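PDB 3AF6: transcription termination factor FttA from Pyrococcus horikoshii, which probably terminates transcription by cleaving nascent RNA at the exit channel of RNA polymerase, using a two-zinc nuclease centre of the metallo-beta-lactamase type. Local coordinates for residues R481-I484 / G488-P491. Numbering follows the deposited sequence.
Sequences REQI and GYNP
Ile484 and Asn490 form the tightly packed part of this contact, both of them buried. The delta methyl of the isoleucine does the touching: CD1 of Ile484 sits over one face of the amide, 3.5 Å from ND2 of Asn490 and 3.7 Å from its OD1, so it spans the group from nitrogen to oxygen. The branch methyl CG2 of Ile484 is on the same side, out beyond the nitrogen. OD1 of Asn490 also accepts a bond from the backbone N of Phe492, which helps set the turn of the amide. Past the asparagine, CD1 of Ile484 reaches CD of Pro491 at a looser 4.4 Å, and the proline ring packs on Met441 and Glu444 of helix 435-447. All this lies in the beta-CASP domain, where the chain leaves helix 478-482 and turns sharply before entering strand 497-499, an outermost strand of the parallel sheet. On the looser, partly exposed side, Gln483 runs alongside Tyr489. With CG anti to the backbone N (chi1 -171°) and the chain extended beyond it, the glutamine brings CD to the ring edge, in its plane. CG of Gln483 sits 3.6 Å from CD2 of Tyr489. As modelled, amide and ring are nearly coplanar, but NE2 clashes with the ring, leaving the exact place of the amide unsure. The phenol oxygen of Tyr489 reaches onward to a weak hydrogen bond with Arg448, a residue that Gln483 also touches.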
loop_
_atom_site.group_PDB
_atom_site.type_symbol
_atom_site.label_atom_id
_atom_site.label_comp_id
_atom_site.label_asym_id
_atom_site.label_seq_id
_atom_site.Cartn_x
_atom_site.Cartn_y
_atom_site.Cartn_z
ATOM N N ARG A 481 -17.706 2.816 -2.465
ATOM C CA ARG A 481 -17.596 3.356 -1.114
ATOM C C ARG A 481 -18.937 3.523 -0.426
ATOM O O ARG A 481 -19.171 2.954 0.640
ATOM C CB ARG A 481 -16.902 4.711 -1.114
ATOM C CG ARG A 481 -16.697 5.236 0.295
ATOM C CD ARG A 481 -16.423 6.715 0.315
ATOM N NE ARG A 481 -15.541 7.082 -0.778
ATOM C CZ ARG A 481 -14.950 8.264 -0.885
ATOM N NH1 ARG A 481 -14.164 8.511 -1.926
ATOM N NH2 ARG A 481 -15.136 9.186 0.054
ATOM N N GLU A 482 -19.806 4.331 -1.029
ATOM C CA GLU A 482 -21.135 4.581 -0.479
ATOM C C GLU A 482 -21.873 3.247 -0.349
ATOM O O GLU A 482 -22.582 2.999 0.626
ATOM C CB GLU A 482 -21.908 5.532 -1.400
ATOM C CG GLU A 482 -21.184 6.849 -1.694
ATOM C CD GLU A 482 -20.999 7.730 -0.459
ATOM O OE1 GLU A 482 -22.016 8.125 0.152
ATOM O OE2 GLU A 482 -19.837 8.035 -0.101
ATOM N N GLN A 483 -21.682 2.387 -1.342
ATOM C CA GLN A 483 -22.303 1.073 -1.362
ATOM C C GLN A 483 -21.835 0.250 -0.164
ATOM O O GLN A 483 -22.304 -0.866 0.048
ATOM C CB GLN A 483 -21.925 0.351 -2.653
ATOM C CG GLN A 483 -22.675 -0.944 -2.901
ATOM C CD GLN A 483 -22.281 -1.584 -4.213
ATOM O OE1 GLN A 483 -21.918 -0.893 -5.166
ATOM N NE2 GLN A 483 -22.369 -2.908 -4.279
ATOM N N ILE A 484 -20.901 0.800 0.609
ATOM C CA ILE A 484 -20.376 0.104 1.776
ATOM C C ILE A 484 -21.043 0.591 3.051
ATOM O O ILE A 484 -22.065 0.050 3.464
ATOM C CB ILE A 484 -18.835 0.286 1.939
ATOM C CG1 ILE A 484 -18.086 -0.349 0.767
ATOM C CG2 ILE A 484 -18.369 -0.348 3.253
ATOM C CD1 ILE A 484 -18.174 -1.851 0.711
ATOM N N GLY A 488 -26.351 -1.280 4.291
ATOM C CA GLY A 488 -25.989 -2.438 5.084
ATOM C C GLY A 488 -25.488 -3.484 4.113
ATOM O O GLY A 488 -25.295 -4.646 4.472
ATOM N N TYR A 489 -25.277 -3.055 2.870
ATOM C CA TYR A 489 -24.802 -3.941 1.812
ATOM C C TYR A 489 -23.285 -3.966 1.701
ATOM O O TYR A 489 -22.601 -3.034 2.128
ATOM C CB TYR A 489 -25.388 -3.528 0.460
ATOM C CG TYR A 489 -24.993 -4.451 -0.674
ATOM C CD1 TYR A 489 -25.214 -5.829 -0.585
ATOM C CD2 TYR A 489 -24.402 -3.952 -1.837
ATOM C CE1 TYR A 489 -24.857 -6.689 -1.626
ATOM C CE2 TYR A 489 -24.041 -4.806 -2.884
ATOM C CZ TYR A 489 -24.272 -6.172 -2.771
ATOM O OH TYR A 489 -23.922 -7.023 -3.798
ATOM N N ASN A 490 -22.771 -5.039 1.109
ATOM C CA ASN A 490 -21.339 -5.206 0.931
ATOM C C ASN A 490 -21.078 -6.406 0.021
ATOM O O ASN A 490 -21.309 -7.550 0.410
ATOM C CB ASN A 490 -20.679 -5.430 2.288
ATOM C CG ASN A 490 -19.228 -5.043 2.291
ATOM O OD1 ASN A 490 -18.455 -5.499 1.449
ATOM N ND2 ASN A 490 -18.843 -4.193 3.236
ATOM N N PRO A 491 -20.593 -6.160 -1.206
ATOM C CA PRO A 491 -20.306 -7.233 -2.164
ATOM C C PRO A 491 -19.215 -8.212 -1.719
ATOM O O PRO A 491 -19.115 -9.316 -2.251
ATOM C CB PRO A 491 -19.925 -6.471 -3.430
ATOM C CG PRO A 491 -19.282 -5.241 -2.885
ATOM C CD PRO A 491 -20.233 -4.851 -1.773
#